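Local coordinates for Glyco_hydro_cc domain-containing protein (Pseudomonas viridiflava, PDB 6UAV) that probably cleaves beta-1,3-glucan chains internally, as an endo-beta-1,3-glucanase of glycoside hydrolase family 128 (subgroup II), at residues A[61-67]-A[104-108]; A[76-82]-A[113-119]; A[180-186]-A[220-226]. All coordinates share one frame; numbering follows the deposited sequence.

Interaction 1 (A[61-67]-A[104-108])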
loop_
_atom_site.group_PDB
_atom_site.type_symbol
_atom_site.label_atom_id
_atom_site.label_comp_id
_atom_site.label_asym_id
_atom_site.label_seq_id
_atom_site.Cartn_x
_atom_site.Cartn_y
_atom_site.Cartn_z
ATOM N N LEU A 61 13.271 0.192 -13.100
ATOM C CA LEU A 61 13.875 0.496 -11.784
ATOM C C LEU A 61 15.285 1.006 -12.044
ATOM O O LEU A 61 16.022 0.332 -12.758
ATOM C CB LEU A 61 13.976 -0.806 -11.005
ATOM C CG LEU A 61 14.879 -0.808 -9.775
ATOM C CD1 LEU A 61 14.398 0.210 -8.782
ATOM C CD2 LEU A 61 14.948 -2.187 -9.123
ATOM N N ASP A 62 15.597 2.159 -11.476
ATOM C CA ASP A 62 16.954 2.740 -11.471
ATOM C C ASP A 62 17.608 2.298 -10.164
ATOM O O ASP A 62 17.404 3.001 -9.188
ATOM C CB ASP A 62 16.827 4.250 -11.641
ATOM C CG ASP A 62 18.182 4.918 -11.693
ATOM O OD1 ASP A 62 19.207 4.257 -11.272
ATOM O OD2 ASP A 62 18.186 6.096 -12.056
ATOM N N ASP A 63 18.218 1.106 -10.155
ATOM C CA ASP A 63 18.635 0.398 -8.905
ATOM C C ASP A 63 19.609 1.322 -8.164
ATOM O O ASP A 63 19.473 1.517 -6.948
ATOM C CB ASP A 63 19.314 -0.967 -9.145
ATOM C CG ASP A 63 18.618 -1.968 -10.082
ATOM O OD1 ASP A 63 18.204 -1.565 -11.209
ATOM O OD2 ASP A 63 18.547 -3.187 -9.704
ATOM N N GLY A 64 20.557 1.894 -8.893
ATOM C CA GLY A 64 21.597 2.756 -8.305
ATOM C C GLY A 64 20.995 3.946 -7.586
ATOM O O GLY A 64 21.317 4.209 -6.403
ATOM N N GLN A 65 20.076 4.655 -8.229
ATOM C CA GLN A 65 19.423 5.860 -7.674
ATOM C C GLN A 65 18.612 5.503 -6.425
ATOM O O GLN A 65 18.666 6.262 -5.394
ATOM C CB GLN A 65 18.546 6.424 -8.794
ATOM C CG GLN A 65 17.551 7.479 -8.374
ATOM C CD GLN A 65 16.901 8.196 -9.548
ATOM O OE1 GLN A 65 16.755 9.421 -9.531
ATOM N NE2 GLN A 65 16.499 7.447 -10.579
ATOM N N LEU A 66 17.911 4.352 -6.479
ATOM C CA LEU A 66 17.171 3.918 -5.282
ATOM C C LEU A 66 18.113 3.560 -4.148
ATOM O O LEU A 66 17.839 3.970 -3.012
ATOM C CB LEU A 66 16.237 2.765 -5.604
ATOM C CG LEU A 66 15.489 2.180 -4.431
ATOM C CD1 LEU A 66 14.697 3.219 -3.695
ATOM C CD2 LEU A 66 14.663 1.002 -4.878
ATOM N N LYS A 67 19.181 2.822 -4.443
ATOM C CA LYS A 67 20.127 2.430 -3.378
ATOM C C LYS A 67 20.712 3.666 -2.722
ATOM O O LYS A 67 20.826 3.719 -1.487
ATOM C CB LYS A 67 21.248 1.565 -3.958
ATOM C CG LYS A 67 20.812 0.150 -4.259
ATOM C CD LYS A 67 21.843 -0.532 -5.139
ATOM C CE LYS A 67 21.344 -1.876 -5.616
ATOM N NZ LYS A 67 22.418 -2.628 -6.303
ATOM N N ARG A 104 17.240 -8.614 -7.911
ATOM C CA ARG A 104 17.585 -7.151 -7.843
ATOM C C ARG A 104 17.003 -6.513 -6.568
ATOM O O ARG A 104 17.706 -5.712 -5.916
ATOM C CB ARG A 104 17.119 -6.457 -9.129
ATOM C CG ARG A 104 18.004 -6.792 -10.324
ATOM C CD ARG A 104 17.383 -6.286 -11.611
ATOM N NE ARG A 104 17.188 -4.852 -11.715
ATOM C CZ ARG A 104 16.478 -4.295 -12.685
ATOM N NH1 ARG A 104 15.990 -5.090 -13.633
ATOM N NH2 ARG A 104 16.333 -2.973 -12.765
ATOM N N LEU A 105 15.764 -6.855 -6.204
ATOM C CA LEU A 105 15.105 -6.377 -4.965
ATOM C C LEU A 105 15.780 -6.993 -3.760
ATOM O O LEU A 105 15.987 -6.282 -2.759
ATOM C CB LEU A 105 13.607 -6.673 -5.024
ATOM C CG LEU A 105 12.916 -6.135 -6.277
ATOM C CD1 LEU A 105 11.487 -6.507 -6.211
ATOM C CD2 LEU A 105 13.058 -4.609 -6.426
ATOM N N GLU A 106 16.073 -8.298 -3.800
ATOM C CA GLU A 106 16.786 -8.946 -2.687
ATOM C C GLU A 106 18.148 -8.285 -2.507
ATOM O O GLU A 106 18.665 -8.215 -1.339
ATOM C CB GLU A 106 16.903 -10.451 -2.989
ATOM C CG GLU A 106 15.589 -11.152 -2.932
ATOM C CD GLU A 106 15.613 -12.603 -3.354
ATOM O OE1 GLU A 106 16.454 -12.931 -4.190
ATOM O OE2 GLU A 106 14.752 -13.398 -2.841
ATOM N N GLN A 107 18.825 -7.967 -3.596
ATOM C CA GLN A 107 20.136 -7.306 -3.517
ATOM C C GLN A 107 19.939 -5.947 -2.817
ATOM O O GLN A 107 20.727 -5.576 -1.902
ATOM C CB GLN A 107 20.770 -7.149 -4.897
ATOM C CG GLN A 107 22.109 -6.420 -4.752
ATOM C CD GLN A 107 22.876 -6.291 -6.051
ATOM O OE1 GLN A 107 22.421 -5.638 -7.006
ATOM N NE2 GLN A 107 24.063 -6.878 -6.062
ATOM N N ILE A 108 18.932 -5.189 -3.215
ATOM C CA ILE A 108 18.668 -3.841 -2.601
ATOM C C ILE A 108 18.384 -4.047 -1.100
ATOM O O ILE A 108 18.961 -3.334 -0.271
ATOM C CB ILE A 108 17.533 -3.120 -3.334
ATOM C CG1 ILE A 108 17.963 -2.645 -4.716
ATOM C CG2 ILE A 108 16.956 -2.013 -2.443
ATOM C CD1 ILE A 108 16.801 -2.465 -5.696
HETATM O O HOH W 1 15.249 -1.499 -14.963
HETATM O O HOH W 2 19.614 -4.154 -7.475
#

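Interaction 2 (A[76-82]-A[113-119])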
loop_
_atom_site.group_PDB
_atom_site.type_symbol
_atom_site.label_atom_id
_atom_site.label_comp_id
_atom_site.label_asym_id
_atom_site.label_seq_id
_atom_site.Cartn_x
_atom_site.Cartn_y
_atom_site.Cartn_z
ATOM N N ILE A 76 14.440 4.790 6.819
ATOM C CA ILE A 76 13.561 4.008 5.922
ATOM C C ILE A 76 13.904 2.531 6.079
ATOM O O ILE A 76 15.027 2.173 5.769
ATOM C CB ILE A 76 13.634 4.434 4.449
ATOM C CG1 ILE A 76 13.320 5.915 4.268
ATOM C CG2 ILE A 76 12.759 3.554 3.602
ATOM C CD1 ILE A 76 13.321 6.402 2.813
ATOM N N ARG A 77 12.942 1.745 6.544
ATOM C CA ARG A 77 13.167 0.327 6.900
ATOM C C ARG A 77 12.393 -0.626 6.006
ATOM O O ARG A 77 12.578 -1.821 6.149
ATOM C CB ARG A 77 12.828 0.092 8.367
ATOM C CG ARG A 77 13.681 0.889 9.356
ATOM C CD ARG A 77 15.174 0.622 9.278
ATOM N NE ARG A 77 15.467 -0.748 9.687
ATOM C CZ ARG A 77 16.545 -1.500 9.341
ATOM N NH1 ARG A 77 16.671 -2.720 9.857
ATOM N NH2 ARG A 77 17.497 -1.044 8.537
ATOM N N TYR A 78 11.551 -0.121 5.117
ATOM C CA TYR A 78 10.618 -0.893 4.261
ATOM C C TYR A 78 10.667 -0.344 2.856
ATOM O O TYR A 78 10.858 0.860 2.693
ATOM C CB TYR A 78 9.198 -0.802 4.831
ATOM C CG TYR A 78 9.119 -1.477 6.170
ATOM C CD1 TYR A 78 9.015 -2.849 6.270
ATOM C CD2 TYR A 78 9.165 -0.746 7.309
ATOM C CE1 TYR A 78 8.997 -3.486 7.499
ATOM C CE2 TYR A 78 9.154 -1.363 8.554
ATOM C CZ TYR A 78 9.052 -2.726 8.640
ATOM O OH TYR A 78 9.020 -3.333 9.876
ATOM N N LEU A 79 10.534 -1.243 1.895
ATOM C CA LEU A 79 10.432 -0.915 0.474
ATOM C C LEU A 79 9.216 -1.634 -0.085
ATOM O O LEU A 79 9.195 -2.866 -0.072
ATOM C CB LEU A 79 11.721 -1.338 -0.224
ATOM C CG LEU A 79 11.755 -1.059 -1.723
ATOM C CD1 LEU A 79 11.734 0.460 -1.991
ATOM C CD2 LEU A 79 12.970 -1.735 -2.391
ATOM N N LEU A 80 8.257 -0.884 -0.605
ATOM C CA LEU A 80 7.095 -1.473 -1.251
ATOM C C LEU A 80 7.527 -1.882 -2.646
ATOM O O LEU A 80 8.286 -1.118 -3.298
ATOM C CB LEU A 80 6.001 -0.419 -1.348
ATOM C CG LEU A 80 5.455 0.038 -0.001
ATOM C CD1 LEU A 80 4.601 1.295 -0.215
ATOM C CD2 LEU A 80 4.661 -1.062 0.669
ATOM N N VAL A 81 7.100 -3.059 -3.071
ATOM C CA VAL A 81 7.490 -3.537 -4.416
ATOM C C VAL A 81 6.303 -4.107 -5.171
ATOM O O VAL A 81 5.487 -4.852 -4.580
ATOM C CB VAL A 81 8.666 -4.525 -4.301
ATOM C CG1 VAL A 81 9.914 -3.907 -3.718
ATOM C CG2 VAL A 81 8.308 -5.797 -3.545
ATOM N N ILE A 82 6.291 -3.811 -6.463
ATOM C CA ILE A 82 5.416 -4.402 -7.505
ATOM C C ILE A 82 3.931 -4.088 -7.269
ATOM O O ILE A 82 3.251 -4.811 -6.532
ATOM C CB ILE A 82 5.677 -5.908 -7.719
ATOM C CG1 ILE A 82 7.191 -6.205 -7.836
ATOM C CG2 ILE A 82 4.890 -6.280 -8.984
ATOM C CD1 ILE A 82 7.595 -7.510 -8.472
ATOM N N GLY A 113 19.304 -2.902 3.952
ATOM C CA GLY A 113 18.622 -3.379 5.170
ATOM C C GLY A 113 17.106 -3.282 5.087
ATOM O O GLY A 113 16.428 -3.789 6.014
ATOM N N VAL A 114 16.523 -2.761 4.003
ATOM C CA VAL A 114 15.045 -2.573 3.957
ATOM C C VAL A 114 14.375 -3.944 3.854
ATOM O O VAL A 114 14.918 -4.833 3.161
ATOM C CB VAL A 114 14.599 -1.678 2.792
ATOM C CG1 VAL A 114 15.096 -0.243 2.972
ATOM C CG2 VAL A 114 14.967 -2.222 1.421
ATOM N N LYS A 115 13.186 -4.081 4.432
ATOM C CA LYS A 115 12.360 -5.312 4.309
ATOM C C LYS A 115 11.552 -5.136 3.030
ATOM O O LYS A 115 11.216 -3.941 2.658
ATOM C CB LYS A 115 11.449 -5.435 5.509
ATOM C CG LYS A 115 12.098 -5.698 6.845
ATOM C CD LYS A 115 12.943 -6.869 6.915
ATOM C CE LYS A 115 13.543 -7.036 8.291
ATOM N NZ LYS A 115 14.520 -8.147 8.282
ATOM N N LEU A 116 11.282 -6.213 2.343
ATOM C CA LEU A 116 10.521 -6.141 1.092
ATOM C C LEU A 116 9.043 -6.347 1.433
ATOM O O LEU A 116 8.690 -7.371 1.983
ATOM C CB LEU A 116 11.030 -7.186 0.131
ATOM C CG LEU A 116 12.484 -7.061 -0.299
ATOM C CD1 LEU A 116 12.797 -8.171 -1.291
ATOM C CD2 LEU A 116 12.784 -5.706 -0.966
ATOM N N VAL A 117 8.203 -5.401 1.008
ATOM C CA VAL A 117 6.742 -5.420 1.209
ATOM C C VAL A 117 6.083 -5.541 -0.155
ATOM O O VAL A 117 5.949 -4.552 -0.868
ATOM C CB VAL A 117 6.314 -4.180 1.989
ATOM C CG1 VAL A 117 4.802 -4.193 2.213
ATOM C CG2 VAL A 117 7.061 -4.087 3.315
ATOM N N GLY A 118 5.593 -6.714 -0.486
ATOM C CA GLY A 118 4.962 -6.906 -1.796
ATOM C C GLY A 118 5.183 -8.340 -2.251
ATOM O O GLY A 118 5.744 -9.128 -1.514
ATOM N N PRO A 119 4.793 -8.707 -3.476
ATOM C CA PRO A 119 4.051 -7.848 -4.375
ATOM C C PRO A 119 2.702 -7.411 -3.772
ATOM O O PRO A 119 2.171 -8.102 -2.941
ATOM C CB PRO A 119 3.885 -8.729 -5.633
ATOM C CG PRO A 119 4.953 -9.725 -5.512
ATOM C CD PRO A 119 5.011 -10.030 -4.038
HETATM O O HOH W 3 14.415 -3.116 7.819
HETATM O O HOH W 4 3.842 -3.637 -2.492
#

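Interaction 3 (A[180-186]-A[220-226])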
loop_
_atom_site.group_PDB
_atom_site.type_symbol
_atom_site.label_atom_id
_atom_site.label_comp_id
_atom_site.label_asym_id
_atom_site.label_seq_id
_atom_site.Cartn_x
_atom_site.Cartn_y
_atom_site.Cartn_z
ATOM N N PHE A 180 0.980 -8.769 6.424
ATOM C CA PHE A 180 0.491 -7.916 5.326
ATOM C C PHE A 180 0.716 -6.443 5.632
ATOM O O PHE A 180 0.636 -6.035 6.816
ATOM C CB PHE A 180 -1.006 -8.060 5.117
ATOM C CG PHE A 180 -1.414 -9.489 4.874
ATOM C CD1 PHE A 180 -1.288 -10.015 3.610
ATOM C CD2 PHE A 180 -2.033 -10.230 5.870
ATOM C CE1 PHE A 180 -1.681 -11.316 3.355
ATOM C CE2 PHE A 180 -2.462 -11.517 5.598
ATOM C CZ PHE A 180 -2.280 -12.057 4.339
ATOM N N TRP A 181 0.837 -5.679 4.570
ATOM C CA TRP A 181 0.441 -4.262 4.542
ATOM C C TRP A 181 -0.730 -4.159 3.563
ATOM O O TRP A 181 -0.619 -4.646 2.392
ATOM C CB TRP A 181 1.600 -3.380 4.065
ATOM C CG TRP A 181 2.805 -3.262 4.955
ATOM C CD1 TRP A 181 3.402 -4.160 5.798
ATOM C CD2 TRP A 181 3.633 -2.085 4.984
ATOM N NE1 TRP A 181 4.543 -3.624 6.349
ATOM C CE2 TRP A 181 4.710 -2.352 5.853
ATOM C CE3 TRP A 181 3.522 -0.825 4.387
ATOM C CZ2 TRP A 181 5.697 -1.396 6.124
ATOM C CZ3 TRP A 181 4.501 0.098 4.645
ATOM C CH2 TRP A 181 5.584 -0.194 5.485
ATOM N N VAL A 182 -1.822 -3.506 3.967
ATOM C CA VAL A 182 -2.963 -3.337 3.041
ATOM C C VAL A 182 -2.817 -1.915 2.502
ATOM O O VAL A 182 -3.263 -0.976 3.183
ATOM C CB VAL A 182 -4.289 -3.583 3.779
ATOM C CG1 VAL A 182 -5.454 -3.215 2.889
ATOM C CG2 VAL A 182 -4.429 -5.029 4.287
ATOM N N THR A 183 -2.215 -1.755 1.318
ATOM C CA THR A 183 -1.632 -0.439 0.944
ATOM C C THR A 183 -2.590 0.389 0.091
ATOM O O THR A 183 -2.256 1.508 -0.274
ATOM C CB THR A 183 -0.265 -0.652 0.283
ATOM O OG1 THR A 183 -0.449 -1.557 -0.806
ATOM C CG2 THR A 183 0.727 -1.196 1.279
ATOM N N GLU A 184 -3.740 -0.168 -0.241
ATOM C CA GLU A 184 -4.880 0.580 -0.806
ATOM C C GLU A 184 -6.144 -0.113 -0.308
ATOM O O GLU A 184 -6.312 -1.359 -0.480
ATOM C CB GLU A 184 -4.991 0.599 -2.333
ATOM C CG GLU A 184 -3.775 1.163 -3.034
ATOM C CD GLU A 184 -3.847 1.168 -4.532
ATOM O OE1 GLU A 184 -4.962 1.016 -5.123
ATOM O OE2 GLU A 184 -2.747 1.285 -5.174
ATOM N N PHE A 185 -7.044 0.665 0.286
ATOM C CA PHE A 185 -8.404 0.173 0.596
ATOM C C PHE A 185 -9.375 1.326 0.725
ATOM O O PHE A 185 -9.004 2.468 0.940
ATOM C CB PHE A 185 -8.461 -0.700 1.844
ATOM C CG PHE A 185 -8.284 -0.013 3.157
ATOM C CD1 PHE A 185 -7.100 0.601 3.486
ATOM C CD2 PHE A 185 -9.353 0.085 4.042
ATOM C CE1 PHE A 185 -6.931 1.253 4.699
ATOM C CE2 PHE A 185 -9.182 0.694 5.266
ATOM C CZ PHE A 185 -7.985 1.299 5.578
ATOM N N ALA A 186 -10.617 0.969 0.446
ATOM C CA ALA A 186 -11.829 1.801 0.557
ATOM C C ALA A 186 -12.947 0.853 0.175
ATOM O O ALA A 186 -12.631 -0.235 -0.383
ATOM C CB ALA A 186 -11.694 2.969 -0.390
ATOM N N VAL A 220 -1.426 -7.628 10.358
ATOM C CA VAL A 220 -1.452 -6.405 9.499
ATOM C C VAL A 220 -0.593 -5.337 10.152
ATOM O O VAL A 220 -0.922 -4.936 11.302
ATOM C CB VAL A 220 -2.869 -5.871 9.277
ATOM C CG1 VAL A 220 -2.807 -4.509 8.603
ATOM C CG2 VAL A 220 -3.750 -6.842 8.471
ATOM N N PHE A 221 0.533 -4.986 9.545
ATOM C CA PHE A 221 1.489 -4.023 10.130
ATOM C C PHE A 221 1.104 -2.592 9.776
ATOM O O PHE A 221 1.276 -1.748 10.613
ATOM C CB PHE A 221 2.906 -4.301 9.608
ATOM C CG PHE A 221 3.967 -3.395 10.179
ATOM C CD1 PHE A 221 4.460 -3.607 11.461
ATOM C CD2 PHE A 221 4.443 -2.293 9.469
ATOM C CE1 PHE A 221 5.427 -2.752 12.000
ATOM C CE2 PHE A 221 5.434 -1.472 9.999
ATOM C CZ PHE A 221 5.911 -1.692 11.270
ATOM N N ARG A 222 0.595 -2.348 8.570
ATOM C CA ARG A 222 0.291 -0.989 8.112
ATOM C C ARG A 222 -0.825 -1.089 7.071
ATOM O O ARG A 222 -1.034 -2.186 6.447
ATOM C CB ARG A 222 1.521 -0.278 7.535
ATOM C CG ARG A 222 2.382 0.422 8.582
ATOM C CD ARG A 222 3.526 1.295 8.110
ATOM N NE ARG A 222 3.913 2.271 9.135
ATOM C CZ ARG A 222 4.856 3.198 8.976
ATOM N NH1 ARG A 222 5.568 3.237 7.855
ATOM N NH2 ARG A 222 5.050 4.098 9.924
ATOM N N TYR A 223 -1.584 -0.024 6.978
ATOM C CA TYR A 223 -2.605 0.111 5.932
ATOM C C TYR A 223 -2.600 1.548 5.432
ATOM O O TYR A 223 -2.186 2.438 6.130
ATOM C CB TYR A 223 -3.999 -0.317 6.424
ATOM C CG TYR A 223 -4.472 0.347 7.690
ATOM C CD1 TYR A 223 -5.011 1.620 7.669
ATOM C CD2 TYR A 223 -4.323 -0.254 8.913
ATOM C CE1 TYR A 223 -5.505 2.236 8.800
ATOM C CE2 TYR A 223 -4.731 0.382 10.073
ATOM C CZ TYR A 223 -5.269 1.654 10.027
ATOM O OH TYR A 223 -5.667 2.341 11.135
ATOM N N ALA A 224 -3.160 1.719 4.245
ATOM C CA ALA A 224 -3.237 3.037 3.641
ATOM C C ALA A 224 -4.548 3.187 2.903
ATOM O O ALA A 224 -4.841 2.417 1.978
ATOM C CB ALA A 224 -2.084 3.212 2.717
ATOM N N TRP A 225 -5.266 4.219 3.314
ATOM C CA TRP A 225 -6.557 4.561 2.692
ATOM C C TRP A 225 -6.335 5.158 1.304
ATOM O O TRP A 225 -5.468 6.074 1.129
ATOM C CB TRP A 225 -7.361 5.500 3.605
ATOM C CG TRP A 225 -8.715 5.842 3.073
ATOM C CD1 TRP A 225 -9.071 6.887 2.274
ATOM C CD2 TRP A 225 -9.896 5.058 3.258
ATOM N NE1 TRP A 225 -10.406 6.830 1.971
ATOM C CE2 TRP A 225 -10.946 5.718 2.588
ATOM C CE3 TRP A 225 -10.166 3.904 3.989
ATOM C CZ2 TRP A 225 -12.229 5.175 2.523
ATOM C CZ3 TRP A 225 -11.458 3.420 4.002
ATOM C CH2 TRP A 225 -12.464 4.033 3.259
ATOM N N PHE A 226 -7.205 4.796 0.375
ATOM C CA PHE A 226 -7.262 5.419 -0.965
ATOM C C PHE A 226 -8.468 6.370 -0.979
ATOM O O PHE A 226 -9.593 5.880 -0.920
ATOM C CB PHE A 226 -7.358 4.366 -2.063
ATOM C CG PHE A 226 -7.139 4.961 -3.414
ATOM C CD1 PHE A 226 -8.199 5.537 -4.072
ATOM C CD2 PHE A 226 -5.872 5.098 -3.955
ATOM C CE1 PHE A 226 -8.029 6.156 -5.286
ATOM C CE2 PHE A 226 -5.681 5.705 -5.179
ATOM C CZ PHE A 226 -6.774 6.213 -5.839
#

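Interaction 1 (A[61-67]-A[104-108])
D63 swings its carboxylate beside its backbone N (chi1 -50°), and R104, extended as far as CD, bends at chi3, so that the guanidinium meets the acid side-on. Two bonds result, one to each oxygen. R104 NE reaches D63 OD2 at 2.9 Å, almost straight and on the syn lone pair; R104 NH2 reaches D63 OD1 at 2.8 Å, a little out of the carboxylate plane. With the two flat groups only 18° from coplanar, this bidentate salt bridge holds both against rotation. One water joins R104 NH2 to the backbone N of L61, and a second hydrogen-bonds to D63 OD2 and R104 O. One turn further on, K67 NZ hydrogen-bonds to Q107 OE1 at 3.1 Å, coming from well above the amide plane. On the way K67 CE passes 3.6 Å from I108 CG1. Beneath these polar pairs, I108 CD1 meets L61 CD2 tip to tip at 3.9 Å and L66 CD2 at right angles, while L105 CD2 also touches L61. D62, at the N-cap of helix 63-72, accepts from Q65 N through OD1. Segments 63-67 and 104-108 run in the same general direction, their axes 25° apart, as neighbouring helices do outside a TIM barrel.

Interaction 2 (A[76-82]-A[113-119])
Four backbone hydrogen bonds sew R77–V81 to K115–V117 in parallel register, Y78 opposite K115, L79 opposite L116 and L80 opposite V117. L79 lends both its N and its O: its N–H goes to K115 O at 2.9 Å, and its O accepts from V117 N. R77 O takes K115 N, and V117 O takes V81 N. Two waters extend the pairing at its ends, one donating to R77 O and G113 O, the other to V81 O and V117 O. CA–H···O contacts accompany these bonds and go on past the last of them, where P119 CA meets V81 O at 3.3 Å. The apolar contacts divide between the two faces. On the side of Y78, L80 and V117, which faces the barrel interior, L80 CD2 and V117 CG1 lie side by side and tightly packed at 3.5 Å; V117 CG1 stands anti to its backbone N (chi1 -180°), leaving CG2 to touch Y78 CD1. The Y78 ring also lies obliquely against K115, its CD1 3.6 Å from K115 CB. On the face of L79 and L116, turned to the helices, their CD2 methyls touch, and V114 CG2, from just before the strand, meets L79 CB at 3.7 Å. Just past strand 78-81, I82 CB rests on CB of P119, a residue preceded by a cis peptide bond. Helix 95-112 links the two strands, making this a beta-alpha-beta crossover of the TIM barrel.

Interaction 3 (A[180-186]-A[220-226])
W181 and R222 lie side by side on adjacent parallel strands, 180-185 and 220-225, the last two of the eight-stranded TIM barrel. From R222 CB the path runs over one face of the indole: CB sits 3.8 Å from W181 CD2 and from CE3. The chain continues extended to NE, placing CD over the six-membered ring, 3.9 Å from its centroid, in a CH-pi contact. At the tip, NH1 passes W181 CH2 in a guanidinium turned 76° from the indole; NH2 makes a salt bridge with D51, and NE bonds to V4 O. F221 CD2 approaches W181 NE1, but the two rings are slid apart and barely overlap. Backbone hydrogen bonds run from F221 N to F180 O, V182 N to R222 O and A224 N to V182 O; past the corner at E184 the bond from F185 N to A224 O is weak, and F226 N then reaches F185 O at 3.0 Å, nearly straight. There an aromatic cluster forms. F185 CG lies between its backbone N and carbonyl carbon (chi1 72°), which carries the ring across to the other strand, with CE1 3.6 Å from Y223 CD1. The six-membered ring of W225 turns its edge to the F185 face, centroids 5.1 Å apart and planes at 78°. A186 CA lies over a face of the same W225 indole, 3.9 Å from the centroid of its six-membered ring.

In the fold
Along the chain, interactions 1 and 2 interlock: helix 63-72, strand 78-81, helix 95-112 and strand 115-121 follow in order, and interaction 3 comes later. The centres of interactions 1 and 2 are about 11 Å apart, and L66, L105 and I108 of the helical layer pack on L79 and V81 of the sheet. Interaction 3 belongs to the same barrel, its centre about 14 Å from that of interaction 2. The two meet inside it, with W181 against Y78, L80 and V117. Interactions 1 and 3, centres about 24 Å apart, do not touch. One contact lies in the outer helical layer and two in the barrel wall, whose inward side chains join distant strands into one catalytic domain.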